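Mnemiopsin 1 (Mnemiopsis leidyi, PDB 5VP3) is a calcium-regulated bioluminescent photoprotein of a comb jelly, with EF-hand metal sites, and probably emits light when calcium binds. Local coordinates at residues Arg106-Ala109 / Glu110-Glu114; Val81-Phe84 / Phe85-Gly89; Gly95-Arg98 / Glu99-Val102; Leu33-Leu36 / Tyr37-Asp41. All coordinates share one frame; numbering follows the deposited sequence.

Contact 1: residues Arg106-Ala109 / Glu110-Glu114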
loop_
_atom_site.group_PDB
_atom_site.type_symbol
_atom_site.label_atom_id
_atom_site.label_comp_id
_atom_site.label_asym_id
_atom_site.label_seq_id
_atom_site.Cartn_x
_atom_site.Cartn_y
_atom_site.Cartn_z
ATOM N N ARG A 106 -2.375 -10.960 -4.684
ATOM C CA ARG A 106 -3.704 -11.311 -5.150
ATOM C C ARG A 106 -4.565 -11.871 -4.019
ATOM O O ARG A 106 -5.768 -11.662 -4.025
ATOM C CB ARG A 106 -3.602 -12.299 -6.320
ATOM C CG ARG A 106 -3.089 -11.646 -7.610
ATOM C CD ARG A 106 -4.147 -10.777 -8.270
ATOM N NE ARG A 106 -4.067 -9.370 -7.884
ATOM C CZ ARG A 106 -5.089 -8.507 -7.958
ATOM N NH1 ARG A 106 -4.908 -7.248 -7.598
ATOM N NH2 ARG A 106 -6.295 -8.891 -8.374
ATOM N N VAL A 107 -3.992 -12.557 -3.031
ATOM C CA VAL A 107 -4.853 -13.014 -1.951
ATOM C C VAL A 107 -5.225 -11.850 -1.058
ATOM O O VAL A 107 -6.306 -11.841 -0.454
ATOM C CB VAL A 107 -4.202 -14.150 -1.149
ATOM C CG1 VAL A 107 -2.892 -13.689 -0.493
ATOM C CG2 VAL A 107 -5.198 -14.729 -0.095
ATOM N N PHE A 108 -4.337 -10.862 -0.927
ATOM C CA PHE A 108 -4.700 -9.656 -0.195
ATOM C C PHE A 108 -5.890 -8.956 -0.855
ATOM O O PHE A 108 -6.810 -8.489 -0.163
ATOM C CB PHE A 108 -3.498 -8.714 -0.105
ATOM C CG PHE A 108 -3.833 -7.384 0.498
ATOM C CD1 PHE A 108 -3.927 -7.244 1.868
ATOM C CD2 PHE A 108 -4.106 -6.290 -0.300
ATOM C CE1 PHE A 108 -4.267 -6.047 2.436
ATOM C CE2 PHE A 108 -4.429 -5.060 0.271
ATOM C CZ PHE A 108 -4.499 -4.951 1.635
ATOM N N ALA A 109 -5.915 -8.908 -2.192
ATOM C CA ALA A 109 -7.013 -8.233 -2.878
ATOM C C ALA A 109 -8.340 -8.926 -2.602
ATOM O O ALA A 109 -9.371 -8.260 -2.437
ATOM C CB ALA A 109 -6.767 -8.183 -4.385
ATOM N N GLU A 110 -8.355 -10.261 -2.637
ATOM C CA GLU A 110 -9.572 -10.985 -2.285
ATOM C C GLU A 110 -9.987 -10.698 -0.847
ATOM O O GLU A 110 -11.176 -10.531 -0.564
ATOM C CB GLU A 110 -9.374 -12.480 -2.492
ATOM C CG GLU A 110 -10.566 -13.323 -2.099
ATOM C CD GLU A 110 -11.800 -13.134 -2.966
ATOM O OE1 GLU A 110 -11.670 -12.670 -4.111
ATOM O OE2 GLU A 110 -12.917 -13.476 -2.495
ATOM N N ALA A 111 -9.021 -10.643 0.079
ATOM C CA ALA A 111 -9.349 -10.358 1.473
ATOM C C ALA A 111 -9.947 -8.957 1.640
ATOM O O ALA A 111 -10.878 -8.769 2.422
ATOM C CB ALA A 111 -8.108 -10.537 2.342
ATOM N N GLU A 112 -9.452 -7.961 0.895
ATOM C CA GLU A 112 -10.107 -6.658 0.922
ATOM C C GLU A 112 -11.530 -6.740 0.373
ATOM O O GLU A 112 -12.431 -6.075 0.882
ATOM C CB GLU A 112 -9.289 -5.613 0.136
ATOM C CG GLU A 112 -8.019 -5.158 0.841
ATOM C CD GLU A 112 -8.259 -4.091 1.882
ATOM O OE1 GLU A 112 -8.533 -2.909 1.538
ATOM O OE2 GLU A 112 -8.153 -4.432 3.074
ATOM N N ARG A 113 -11.750 -7.506 -0.694
ATOM C CA ARG A 113 -13.121 -7.665 -1.191
ATOM C C ARG A 113 -14.034 -8.328 -0.152
ATOM O O ARG A 113 -15.216 -7.974 -0.030
ATOM C CB ARG A 113 -13.121 -8.471 -2.496
ATOM C CG ARG A 113 -12.584 -7.638 -3.708
ATOM C CD ARG A 113 -12.726 -8.380 -5.035
ATOM N NE ARG A 113 -11.979 -9.648 -5.080
ATOM C CZ ARG A 113 -10.789 -9.821 -5.668
ATOM N NH1 ARG A 113 -10.161 -8.816 -6.280
ATOM N NH2 ARG A 113 -10.217 -11.018 -5.657
ATOM N N GLU A 114 -13.505 -9.295 0.601
ATOM C CA GLU A 114 -14.295 -9.998 1.621
ATOM C C GLU A 114 -14.651 -9.039 2.745
ATOM O O GLU A 114 -15.803 -8.952 3.171
ATOM C CB GLU A 114 -13.475 -11.195 2.130
ATOM C CG GLU A 114 -14.145 -12.126 3.135
ATOM C CD GLU A 114 -15.389 -12.807 2.573
ATOM O OE1 GLU A 114 -15.413 -13.089 1.363
ATOM O OE2 GLU A 114 -16.344 -13.049 3.337
HETATM O O HOH W 1 -7.481 -11.385 -6.137
#
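Glu110 N reaches back to Arg106 O at 3.3 Å, a nearly straight but long bond of the i to i+4 helical kind. The Glu110 side chain leads outward, and its oxygen OE2 is bound by Asn19 ND2. Ala111 carries the backbone pattern on, its N donating to Val107 O at 3.0 Å, and its CB rests against the carbonyl oxygens of Val107 and Phe108. Glu112 repeats the bond to Phe108 O and adds a side-chain contact: its CG lies 4.0 Å from the centroid of the Phe108 ring and 29° off the ring normal, a CH-pi contact over one face. The two side chains run side by side, pointing the same way, and the ring and carboxylate planes are 3° apart. Both segments lie on helix 101-117, where Val107 packs against helix 9-16 and Phe108 meets the Phe84 ring. The Glu112 carboxylate is fixed by a salt bridge to Arg115 and by backbone nitrogens of Leu123 and Ile124, at the start of helix 123-135. Arg113 turns at chi3 (-61°), which folds its guanidinium back along the helix until Ala109 O stands 3.8 Å above its plane, over the centre. Glu110 OE1 lies in that plane and, in a salt bridge, accepts from two nitrogens of Arg113 side-on, NH2 at 2.7 Å and NE at 3.2 Å. Arg113 NH2 also donates to a water, 2.8 Å away, that in turn donates to Arg106 O. Arg113 NH1 and Arg106 NH2 come within 4.4 Å, like charges that the Glu110 carboxylate probably offsets in part.

Contact 2: residues Val81-Phe84 / Phe85-Gly89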
loop_
_atom_site.group_PDB
_atom_site.type_symbol
_atom_site.label_atom_id
_atom_site.label_comp_id
_atom_site.label_asym_id
_atom_site.label_seq_id
_atom_site.Cartn_x
_atom_site.Cartn_y
_atom_site.Cartn_z
ATOM N N VAL A 81 1.399 1.073 8.098
ATOM C CA VAL A 81 2.288 0.427 7.155
ATOM C C VAL A 81 2.594 -0.981 7.618
ATOM O O VAL A 81 2.602 -1.915 6.820
ATOM C CB VAL A 81 3.581 1.250 6.962
ATOM C CG1 VAL A 81 4.538 0.522 6.085
ATOM C CG2 VAL A 81 3.271 2.563 6.315
ATOM N N HIS A 82 2.819 -1.168 8.909
ATOM C CA HIS A 82 3.098 -2.511 9.405
ATOM C C HIS A 82 1.917 -3.433 9.148
ATOM O O HIS A 82 2.085 -4.583 8.730
ATOM C CB HIS A 82 3.367 -2.490 10.901
ATOM C CG HIS A 82 4.776 -2.265 11.260
ATOM N ND1 HIS A 82 5.368 -1.024 11.201
ATOM C CD2 HIS A 82 5.715 -3.118 11.722
ATOM C CE1 HIS A 82 6.619 -1.123 11.621
ATOM N NE2 HIS A 82 6.850 -2.382 11.943
ATOM N N THR A 83 0.716 -2.966 9.459
ATOM C CA THR A 83 -0.457 -3.809 9.290
ATOM C C THR A 83 -0.659 -4.128 7.824
ATOM O O THR A 83 -0.926 -5.279 7.451
ATOM C CB THR A 83 -1.692 -3.102 9.845
ATOM O OG1 THR A 83 -1.528 -2.843 11.240
ATOM C CG2 THR A 83 -2.940 -3.946 9.627
ATOM N N PHE A 84 -0.547 -3.105 6.978
ATOM C CA PHE A 84 -0.740 -3.280 5.547
ATOM C C PHE A 84 0.214 -4.328 5.000
ATOM O O PHE A 84 -0.212 -5.269 4.319
ATOM C CB PHE A 84 -0.549 -1.945 4.825
ATOM C CG PHE A 84 -0.947 -1.977 3.366
ATOM C CD1 PHE A 84 -2.272 -1.992 2.999
ATOM C CD2 PHE A 84 0.016 -1.950 2.378
ATOM C CE1 PHE A 84 -2.632 -1.985 1.673
ATOM C CE2 PHE A 84 -0.322 -1.943 1.040
ATOM C CZ PHE A 84 -1.643 -1.967 0.673
ATOM N N PHE A 85 1.503 -4.220 5.311
ATOM C CA PHE A 85 2.424 -5.146 4.661
ATOM C C PHE A 85 2.395 -6.526 5.304
ATOM O O PHE A 85 2.554 -7.528 4.605
ATOM C CB PHE A 85 3.834 -4.530 4.587
ATOM C CG PHE A 85 3.958 -3.562 3.449
ATOM C CD1 PHE A 85 4.245 -4.028 2.180
ATOM C CD2 PHE A 85 3.670 -2.224 3.624
ATOM C CE1 PHE A 85 4.310 -3.169 1.106
ATOM C CE2 PHE A 85 3.744 -1.343 2.553
ATOM C CZ PHE A 85 4.051 -1.833 1.281
ATOM N N PHE A 86 2.084 -6.619 6.589
ATOM C CA PHE A 86 1.793 -7.923 7.180
ATOM C C PHE A 86 0.664 -8.619 6.435
ATOM O O PHE A 86 0.724 -9.825 6.162
ATOM C CB PHE A 86 1.425 -7.739 8.656
ATOM C CG PHE A 86 1.249 -9.013 9.418
ATOM C CD1 PHE A 86 2.168 -10.047 9.311
ATOM C CD2 PHE A 86 0.181 -9.149 10.305
ATOM C CE1 PHE A 86 2.004 -11.213 10.047
ATOM C CE2 PHE A 86 0.015 -10.292 11.047
ATOM C CZ PHE A 86 0.919 -11.338 10.910
ATOM N N HIS A 87 -0.395 -7.889 6.123
ATOM C CA HIS A 87 -1.494 -8.521 5.410
ATOM C C HIS A 87 -1.178 -8.740 3.933
ATOM O O HIS A 87 -1.849 -9.561 3.283
ATOM C CB HIS A 87 -2.752 -7.685 5.597
ATOM C CG HIS A 87 -3.414 -7.910 6.915
ATOM N ND1 HIS A 87 -4.642 -8.527 7.030
ATOM C CD2 HIS A 87 -3.008 -7.634 8.178
ATOM C CE1 HIS A 87 -4.966 -8.611 8.311
ATOM N NE2 HIS A 87 -3.998 -8.066 9.025
ATOM N N LYS A 88 -0.159 -8.042 3.401
ATOM C CA LYS A 88 0.406 -8.338 2.085
ATOM C C LYS A 88 1.381 -9.495 2.111
ATOM O O LYS A 88 1.979 -9.770 1.082
ATOM C CB LYS A 88 1.168 -7.131 1.515
ATOM C CG LYS A 88 0.308 -5.958 0.987
ATOM C CD LYS A 88 -0.033 -6.102 -0.457
ATOM C CE LYS A 88 -0.038 -4.750 -1.160
ATOM N NZ LYS A 88 -0.937 -4.775 -2.326
ATOM N N GLY A 89 1.585 -10.146 3.252
ATOM C CA GLY A 89 2.414 -11.340 3.325
ATOM C C GLY A 89 3.802 -11.145 3.891
ATOM O O GLY A 89 4.538 -12.129 4.006
#
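Phe84 and Phe85 form a T-shaped pair: the edge of the Phe84 ring is turned to the face of Phe85, with centroids 5.4 Å apart and planes at 81°. The atom that does the touching is Phe84 CD2, 3.8 Å from Phe85 CE2 and offset toward the rim of that face. Apolar contact continues on the Phe85 ring, where Val81 CG1, anti to the backbone N (chi1 175°), comes alongside CD2 at 3.8 Å. Both residues also touch Ile56 of helix 53-66. Lys88 runs beside Phe84, and its CE approaches Phe84 CE2 at 3.6 Å, while NZ passes on to Asn105 OD1 and Trp190 O.

Among the polar contacts, Phe85 N, Phe86 N and His87 N bond to Val81 O, His82 O and Thr83 O, each at 3.0 Å. Lys88 N to Phe84 O, at 2.9 Å and in the carbonyl plane, is the last i to i+4 bond of this run, its N-H bent to 138°. Gly89 N turns to Phe86 O instead, at 3.1 Å. Gly89 is the positive-phi residue of a Schellman motif, with two bonds back into the last turn, which ends helix 71-87 and lets the chain turn away toward strand 96-97.

Contact 3: residues Gly95-Arg98 / Glu99-Val102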
loop_
_atom_site.group_PDB
_atom_site.type_symbol
_atom_site.label_atom_id
_atom_site.label_comp_id
_atom_site.label_asym_id
_atom_site.label_seq_id
_atom_site.Cartn_x
_atom_site.Cartn_y
_atom_site.Cartn_z
ATOM N N GLY A 95 9.919 -12.387 6.563
ATOM C CA GLY A 95 9.867 -11.632 5.332
ATOM C C GLY A 95 8.977 -12.346 4.332
ATOM O O GLY A 95 8.087 -13.118 4.687
ATOM N N LEU A 96 9.242 -12.098 3.058
ATOM C CA LEU A 96 8.450 -12.667 1.974
ATOM C C LEU A 96 9.327 -12.816 0.733
ATOM O O LEU A 96 10.056 -11.889 0.367
ATOM C CB LEU A 96 7.230 -11.768 1.712
ATOM C CG LEU A 96 6.265 -12.049 0.549
ATOM C CD1 LEU A 96 5.602 -13.386 0.714
ATOM C CD2 LEU A 96 5.238 -10.919 0.455
ATOM N N LYS A 97 9.273 -13.987 0.099
ATOM C CA LYS A 97 10.134 -14.289 -1.044
ATOM C C LYS A 97 9.544 -13.762 -2.344
ATOM O O LYS A 97 8.330 -13.746 -2.534
ATOM C CB LYS A 97 10.345 -15.803 -1.194
ATOM C CG LYS A 97 11.280 -16.484 -0.189
ATOM C CD LYS A 97 11.139 -18.022 -0.287
ATOM C CE LYS A 97 10.172 -18.580 0.775
ATOM N NZ LYS A 97 9.610 -19.947 0.473
ATOM N N ARG A 98 10.426 -13.356 -3.255
ATOM C CA ARG A 98 9.992 -12.819 -4.546
ATOM C C ARG A 98 8.973 -13.730 -5.216
ATOM O O ARG A 98 7.976 -13.260 -5.781
ATOM C CB ARG A 98 11.219 -12.629 -5.440
ATOM C CG ARG A 98 11.071 -11.640 -6.585
ATOM C CD ARG A 98 12.437 -11.315 -7.165
ATOM N NE ARG A 98 12.368 -10.264 -8.164
ATOM C CZ ARG A 98 11.864 -10.442 -9.378
ATOM N NH1 ARG A 98 11.391 -11.639 -9.738
ATOM N NH2 ARG A 98 11.813 -9.420 -10.220
ATOM N N GLU A 99 9.193 -15.041 -5.149
ATOM C CA GLU A 99 8.373 -15.998 -5.891
ATOM C C GLU A 99 6.961 -16.121 -5.337
ATOM O O GLU A 99 6.073 -16.645 -6.029
ATOM C CB GLU A 99 9.064 -17.374 -5.897
ATOM C CG GLU A 99 9.587 -17.797 -4.529
ATOM C CD GLU A 99 11.106 -17.542 -4.304
ATOM O OE1 GLU A 99 11.683 -16.479 -4.707
ATOM O OE2 GLU A 99 11.718 -18.439 -3.686
ATOM N N ASP A 100 6.718 -15.610 -4.140
ATOM C CA ASP A 100 5.392 -15.557 -3.547
ATOM C C ASP A 100 4.752 -14.173 -3.617
ATOM O O ASP A 100 3.646 -13.976 -3.089
ATOM C CB ASP A 100 5.470 -15.980 -2.085
ATOM C CG ASP A 100 5.717 -17.478 -1.915
ATOM O OD1 ASP A 100 5.208 -18.254 -2.737
ATOM O OD2 ASP A 100 6.405 -17.850 -0.940
ATOM N N TRP A 101 5.420 -13.202 -4.217
ATOM C CA TRP A 101 4.945 -11.823 -4.095
ATOM C C TRP A 101 3.655 -11.610 -4.858
ATOM O O TRP A 101 2.722 -10.993 -4.338
ATOM C CB TRP A 101 6.008 -10.864 -4.583
ATOM C CG TRP A 101 5.617 -9.377 -4.644
ATOM C CD1 TRP A 101 5.622 -8.603 -5.750
ATOM C CD2 TRP A 101 5.256 -8.510 -3.557
ATOM N NE1 TRP A 101 5.281 -7.311 -5.439
ATOM C CE2 TRP A 101 5.055 -7.227 -4.096
ATOM C CE3 TRP A 101 5.079 -8.694 -2.186
ATOM C CZ2 TRP A 101 4.685 -6.133 -3.316
ATOM C CZ3 TRP A 101 4.695 -7.601 -1.414
ATOM C CH2 TRP A 101 4.513 -6.335 -1.982
ATOM N N VAL A 102 3.590 -12.073 -6.112
ATOM C CA VAL A 102 2.371 -11.882 -6.911
ATOM C C VAL A 102 1.193 -12.509 -6.201
ATOM O O VAL A 102 0.117 -11.903 -6.067
ATOM C CB VAL A 102 2.536 -12.481 -8.323
ATOM C CG1 VAL A 102 1.244 -12.342 -9.123
ATOM C CG2 VAL A 102 3.702 -11.823 -9.071
HETATM O O HOH W 2 7.475 -16.280 1.055
HETATM O O HOH W 3 5.773 -13.810 -7.117
#
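Leu96 CD2 presses into the edge of the Trp101 indole, near the ring plane, 3.5 Å from CE3; the two side chains cross at about a right angle. The other branch, CD1, meets Asp100 CB at 3.8 Å, so one leucine straddles two successive residues, Asp100 and Trp101. Asp100 N donates to Lys97 O at 2.9 Å and Trp101 N to Arg98 O at 3.0 Å, both three residues apart, the donors standing 50° and 62° out of the carbonyl planes. This is the exit from strand 96-97 into helix 101-117, in what is probably the second helix-loop-helix of the EF-hand fold. Leu96 and Arg98 are hydrogen-bonded through their backbones to Met51 and Gly49, which joins this strand antiparallel to strand 50-51 of the metal loop that contains Asp44. Arg98 also forms a salt bridge to Asp41 of helix 30-43. Glu99 has CG wedged between its backbone N and carbonyl carbon (chi1 46°), which bends the carboxylate back over Lys97, Glu99 OE2 lying 3.5 Å from Lys97 CD. Lys97 NZ stays 4.1 Å from Asp100 OD2, too far for a salt bridge. A water links the Asp100 carboxylate to the main chain: it donates to Asp100 OD2 at 2.8 Å and accepts from the backbone N of Lys97. A second water donates to Arg98 O at 2.6 Å and accepts from Val102 N.

Contact 4: residues Leu33-Leu36 / Tyr37-Asp41; sequences LERL and YKRFD
Leu36 O is gripped by Phe40 N at 2.9 Å, a donor nearly in line with the carbonyl, and takes a second, weak hydrogen bond from Trp101 NE1 of helix 101-117. The residues belong to helix 30-43, the entering helix of the EF-hand whose loop, with Asp44, Asp46 and Asp48, binds a cadmium ion. Tyr37 N, Lys38 N and Arg39 N repeat the i to i+4 pattern on Leu33 O, Glu34 O and Arg35 O; the first is almost straight, at 174°. Phe40 points its ring away from this turn to meet Trp101 edge-to-face, which ties the helix to its neighbour.

On another flank, Arg35 and Arg39 run side by side. Arg35 is extended from CG to NE, whereas Arg39 bends at chi2 (-105°), which swings its NH1 to 3.8 Å from Arg35 NE with the guanidinium planes 71° apart. The like charges are held by what lies around them: Arg35 NH1 binds Glu192 O, and Arg39 makes a cation-pi contact with Phe189. Arg35 NE is buried here with no hydrogen-bond partner in the model, which probably carries a cost. Along the helix side facing Val102, the tip of Leu33, CD2, stays loosely beside Tyr37 CE2 at 4.4 Å, while the nearer ring carbon, Tyr37 CD2, lies 3.3 Å from Leu33 O.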
loop_
_atom_site.group_PDB
_atom_site.type_symbol
_atom_site.label_atom_id
_atom_site.label_comp_id
_atom_site.label_asym_id
_atom_site.label_seq_id
_atom_site.Cartn_x
_atom_site.Cartn_y
_atom_site.Cartn_z
ATOM N N LEU A 33 1.893 -8.080 -13.587
ATOM C CA LEU A 33 3.134 -8.794 -13.308
ATOM C C LEU A 33 4.299 -7.833 -13.353
ATOM O O LEU A 33 5.119 -7.800 -12.437
ATOM C CB LEU A 33 3.358 -9.938 -14.298
ATOM C CG LEU A 33 2.303 -11.052 -14.163
ATOM C CD1 LEU A 33 2.423 -12.074 -15.276
ATOM C CD2 LEU A 33 2.431 -11.750 -12.844
ATOM N N GLU A 34 4.373 -7.017 -14.408
ATOM C CA GLU A 34 5.517 -6.121 -14.563
ATOM C C GLU A 34 5.609 -5.166 -13.383
ATOM O O GLU A 34 6.667 -5.033 -12.747
ATOM C CB GLU A 34 5.412 -5.357 -15.895
ATOM C CG GLU A 34 6.516 -4.314 -16.071
ATOM C CD GLU A 34 6.445 -3.557 -17.363
ATOM O OE1 GLU A 34 5.390 -3.608 -18.030
ATOM O OE2 GLU A 34 7.473 -2.910 -17.704
ATOM N N ARG A 35 4.487 -4.525 -13.047
ATOM C CA ARG A 35 4.464 -3.562 -11.950
ATOM C C ARG A 35 4.740 -4.233 -10.616
ATOM O O ARG A 35 5.521 -3.710 -9.810
ATOM C CB ARG A 35 3.119 -2.829 -11.935
ATOM C CG ARG A 35 2.699 -2.250 -10.587
ATOM C CD ARG A 35 1.290 -1.654 -10.687
ATOM N NE ARG A 35 0.565 -1.665 -9.417
ATOM C CZ ARG A 35 -0.678 -1.212 -9.276
ATOM N NH1 ARG A 35 -1.340 -0.729 -10.331
ATOM N NH2 ARG A 35 -1.264 -1.235 -8.083
ATOM N N LEU A 36 4.164 -5.408 -10.364
ATOM C CA LEU A 36 4.400 -6.024 -9.061
ATOM C C LEU A 36 5.871 -6.351 -8.876
ATOM O O LEU A 36 6.479 -5.976 -7.865
ATOM C CB LEU A 36 3.527 -7.270 -8.887
ATOM C CG LEU A 36 2.062 -6.957 -8.572
ATOM C CD1 LEU A 36 1.229 -8.181 -8.782
ATOM C CD2 LEU A 36 1.831 -6.405 -7.149
ATOM N N TYR A 37 6.490 -6.990 -9.876
ATOM C CA TYR A 37 7.893 -7.381 -9.698
ATOM C C TYR A 37 8.807 -6.159 -9.583
ATOM O O TYR A 37 9.799 -6.165 -8.816
ATOM C CB TYR A 37 8.323 -8.296 -10.847
ATOM C CG TYR A 37 7.839 -9.714 -10.631
ATOM C CD1 TYR A 37 8.201 -10.406 -9.490
ATOM C CD2 TYR A 37 7.017 -10.357 -11.553
ATOM C CE1 TYR A 37 7.754 -11.691 -9.259
ATOM C CE2 TYR A 37 6.560 -11.646 -11.325
ATOM C CZ TYR A 37 6.938 -12.314 -10.167
ATOM O OH TYR A 37 6.512 -13.612 -9.881
ATOM N N LYS A 38 8.473 -5.089 -10.297
ATOM C CA LYS A 38 9.241 -3.854 -10.174
ATOM C C LYS A 38 9.100 -3.261 -8.773
ATOM O O LYS A 38 10.063 -2.730 -8.212
ATOM C CB LYS A 38 8.782 -2.867 -11.248
ATOM C CG LYS A 38 9.368 -1.498 -11.106
ATOM C CD LYS A 38 9.163 -0.670 -12.373
ATOM C CE LYS A 38 9.968 0.640 -12.285
ATOM N NZ LYS A 38 9.892 1.429 -13.533
ATOM N N ARG A 39 7.905 -3.339 -8.195
ATOM C CA ARG A 39 7.736 -2.879 -6.820
ATOM C C ARG A 39 8.531 -3.742 -5.864
ATOM O O ARG A 39 9.203 -3.225 -4.962
ATOM C CB ARG A 39 6.269 -2.889 -6.414
ATOM C CG ARG A 39 5.530 -1.657 -6.765
ATOM C CD ARG A 39 5.274 -0.784 -5.543
ATOM N NE ARG A 39 4.613 0.404 -6.050
ATOM C CZ ARG A 39 3.347 0.437 -6.455
ATOM N NH1 ARG A 39 2.571 -0.634 -6.363
ATOM N NH2 ARG A 39 2.849 1.556 -6.940
ATOM N N PHE A 40 8.495 -5.064 -6.056
ATOM C CA PHE A 40 9.279 -5.928 -5.176
ATOM C C PHE A 40 10.744 -5.541 -5.228
ATOM O O PHE A 40 11.377 -5.294 -4.196
ATOM C CB PHE A 40 9.120 -7.391 -5.557
ATOM C CG PHE A 40 9.776 -8.333 -4.585
ATOM C CD1 PHE A 40 11.136 -8.570 -4.647
ATOM C CD2 PHE A 40 9.038 -8.975 -3.619
ATOM C CE1 PHE A 40 11.750 -9.414 -3.763
ATOM C CE2 PHE A 40 9.649 -9.822 -2.718
ATOM C CZ PHE A 40 11.025 -10.038 -2.796
ATOM N N ASP A 41 11.284 -5.436 -6.431
ATOM C CA ASP A 41 12.707 -5.218 -6.571
ATOM C C ASP A 41 13.095 -3.834 -6.075
ATOM O O ASP A 41 14.193 -3.644 -5.556
ATOM C CB ASP A 41 13.088 -5.434 -8.032
ATOM C CG ASP A 41 12.977 -6.893 -8.448
ATOM O OD1 ASP A 41 12.900 -7.764 -7.552
ATOM O OD2 ASP A 41 12.937 -7.182 -9.665
#

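From the N terminus the order is contact 4, 2, 3, then 1. Each is a local turn in series, and none encloses or crosses another. Contact 4 lies on helix 30-43 and contact 2 at the end of helix 71-87; contact 3 spans strand 96-97 and the start of helix 101-117, which contact 1 continues. Contacts 3 and 4, centres about 11 Å apart, join the strand-to-helix turn to helix 30-43 through the Arg98 to Asp41 salt bridge. Contact 2 bridges the end of helix 71-87 to contact 3, where Lys88 O approaches Leu96 CD2 at 3.5 Å, and to contact 1, where His87 O lies 3.4 Å from Phe108 CD1. Contacts 1 and 4 do not touch.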